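Local coordinates for protein heme oxygenase (Chlamydomonas reinhardtii, PDB 4RAJ) that probably cleaves heme oxidatively to biliverdin, releasing iron and carbon monoxide, as a heme oxygenase, here in its heme-free form, at residues Ser119-Asp124 and Ile225-Leu230. Sequence-based numbering, arbitrary orientation.
Sequences SQALKD and IKAFPL
Ser119 and Ala227 meet through their beta carbons, with Ser119 CB 3.7 Å from Ala227 CB. Ser119 OG also lies 4.0 Å from the same methyl. Ala121, in the first turn of the helix, adds a looser apolar touch, its CB 4.4 Å from Ala227 CB. One methyl thus serves both partners, and no hydrogen bond crosses between the segments.

Ser119 is the N-cap of helix 120-135. Its chi1 of 66° sets OG between the backbone N and the carbonyl carbon, where it accepts from Leu122 N at 3.0 Å. The N-H...O angle is 154°. The bond holds the hydroxyl in this rotamer; the backbone itself directs CB toward Ala227. Gln120 NE2 donates to Asp124 OD1, one turn further along the helix, at 2.9 Å. The donor comes in 45° out of the carboxylate plane, while OD1 lies in the plane of the Gln120 amide.

In helix 204-227, Ala223 and Ile224 also touch Ala121, and Ile225 belongs to the pocket holding the polyether ligand. The contact joins the N-terminal turn of helix 120-135 to helix 204-227 at the surface. Its chemistry implies a small van der Waals contact, with the serine hydroxyl engaged in capping its own helix.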
loop_
_atom_site.group_PDB
_atom_site.type_symbol
_atom_site.label_atom_id
_atom_site.label_comp_id
_atom_site.label_asym_id
_atom_site.label_seq_id
_atom_site.Cartn_x
_atom_site.Cartn_y
_atom_site.Cartn_z
ATOM N N SER A 119 -0.967 0.140 -16.411
ATOM C CA SER A 119 -2.252 -0.465 -16.747
ATOM C C SER A 119 -3.386 0.532 -16.540
ATOM O O SER A 119 -3.235 1.516 -15.817
ATOM C CB SER A 119 -2.507 -1.715 -15.898
ATOM O OG SER A 119 -2.654 -1.381 -14.525
ATOM N N GLN A 120 -4.532 0.273 -17.158
ATOM C CA GLN A 120 -5.689 1.128 -16.924
ATOM C C GLN A 120 -6.088 1.011 -15.451
ATOM O O GLN A 120 -6.485 1.998 -14.825
ATOM C CB GLN A 120 -6.858 0.753 -17.833
ATOM C CG GLN A 120 -7.980 1.772 -17.787
ATOM C CD GLN A 120 -7.524 3.159 -18.212
ATOM O OE1 GLN A 120 -6.888 3.326 -19.258
ATOM N NE2 GLN A 120 -7.826 4.160 -17.390
ATOM N N ALA A 121 -5.953 -0.193 -14.898
ATOM C CA ALA A 121 -6.302 -0.427 -13.497
ATOM C C ALA A 121 -5.497 0.480 -12.564
ATOM O O ALA A 121 -6.032 1.046 -11.607
ATOM C CB ALA A 121 -6.085 -1.889 -13.132
ATOM N N LEU A 122 -4.206 0.613 -12.844
ATOM C CA LEU A 122 -3.350 1.473 -12.026
ATOM C C LEU A 122 -3.735 2.939 -12.206
ATOM O O LEU A 122 -3.836 3.688 -11.239
ATOM C CB LEU A 122 -1.880 1.263 -12.393
ATOM C CG LEU A 122 -0.885 2.240 -11.733
ATOM C CD1 LEU A 122 -0.973 2.171 -10.213
ATOM C CD2 LEU A 122 0.539 1.956 -12.176
ATOM N N LYS A 123 -3.946 3.350 -13.449
ATOM C CA LYS A 123 -4.321 4.739 -13.722
ATOM C C LYS A 123 -5.646 5.100 -13.058
ATOM O O LYS A 123 -5.806 6.206 -12.528
ATOM C CB LYS A 123 -4.383 4.984 -15.236
ATOM C CG LYS A 123 -2.999 4.911 -15.888
ATOM C CD LYS A 123 -3.003 5.280 -17.375
ATOM C CE LYS A 123 -3.581 4.181 -18.234
ATOM N NZ LYS A 123 -3.485 4.541 -19.679
ATOM N N ASP A 124 -6.586 4.160 -13.065
ATOM C CA ASP A 124 -7.874 4.373 -12.417
ATOM C C ASP A 124 -7.716 4.582 -10.904
ATOM O O ASP A 124 -8.392 5.415 -10.313
ATOM C CB ASP A 124 -8.822 3.190 -12.694
ATOM C CG ASP A 124 -9.333 3.161 -14.146
ATOM O OD1 ASP A 124 -9.219 4.176 -14.860
ATOM O OD2 ASP A 124 -9.849 2.108 -14.570
ATOM N N ILE A 225 -3.003 -6.124 -9.869
ATOM C CA ILE A 225 -2.309 -7.408 -9.897
ATOM C C ILE A 225 -2.677 -8.240 -11.131
ATOM O O ILE A 225 -1.810 -8.807 -11.803
ATOM C CB ILE A 225 -2.618 -8.208 -8.625
ATOM C CG1 ILE A 225 -1.973 -7.522 -7.420
ATOM C CG2 ILE A 225 -2.081 -9.622 -8.735
ATOM C CD1 ILE A 225 -2.524 -7.984 -6.101
ATOM N N LYS A 226 -3.965 -8.296 -11.443
ATOM C CA LYS A 226 -4.417 -9.127 -12.557
ATOM C C LYS A 226 -4.002 -8.548 -13.903
ATOM O O LYS A 226 -3.809 -9.286 -14.868
ATOM C CB LYS A 226 -5.935 -9.311 -12.500
ATOM C CG LYS A 226 -6.338 -10.329 -11.454
ATOM C CD LYS A 226 -7.820 -10.640 -11.503
ATOM C CE LYS A 226 -8.634 -9.443 -11.053
ATOM N NZ LYS A 226 -10.030 -9.839 -10.706
ATOM N N ALA A 227 -3.837 -7.232 -13.959
ATOM C CA ALA A 227 -3.482 -6.566 -15.209
ATOM C C ALA A 227 -1.990 -6.690 -15.522
ATOM O O ALA A 227 -1.554 -6.358 -16.622
ATOM C CB ALA A 227 -3.892 -5.090 -15.158
ATOM N N PHE A 228 -1.211 -7.166 -14.556
ATOM C CA PHE A 228 0.237 -7.248 -14.723
ATOM C C PHE A 228 0.579 -8.391 -15.667
ATOM O O PHE A 228 0.104 -9.513 -15.488
ATOM C CB PHE A 228 0.953 -7.445 -13.373
ATOM C CG PHE A 228 2.468 -7.518 -13.491
ATOM C CD1 PHE A 228 3.225 -6.362 -13.667
ATOM C CD2 PHE A 228 3.129 -8.738 -13.429
ATOM C CE1 PHE A 228 4.617 -6.424 -13.783
ATOM C CE2 PHE A 228 4.524 -8.810 -13.542
ATOM C CZ PHE A 228 5.266 -7.651 -13.717
ATOM N N PRO A 229 1.390 -8.098 -16.697
ATOM C CA PRO A 229 1.737 -9.077 -17.734
ATOM C C PRO A 229 2.781 -10.099 -17.277
ATOM O O PRO A 229 3.983 -9.843 -17.362
ATOM C CB PRO A 229 2.287 -8.205 -18.865
ATOM C CG PRO A 229 2.852 -7.003 -18.166
ATOM C CD PRO A 229 1.958 -6.765 -16.975
ATOM N N LEU A 230 2.313 -11.250 -16.810
ATOM C CA LEU A 230 3.199 -12.327 -16.386
ATOM C C LEU A 230 3.502 -13.304 -17.517
ATOM O O LEU A 230 2.599 -13.965 -18.024
ATOM C CB LEU A 230 2.585 -13.084 -15.208
ATOM C CG LEU A 230 3.198 -12.745 -13.855
ATOM C CD1 LEU A 230 2.511 -13.544 -12.777
ATOM C CD2 LEU A 230 4.688 -13.045 -13.876
#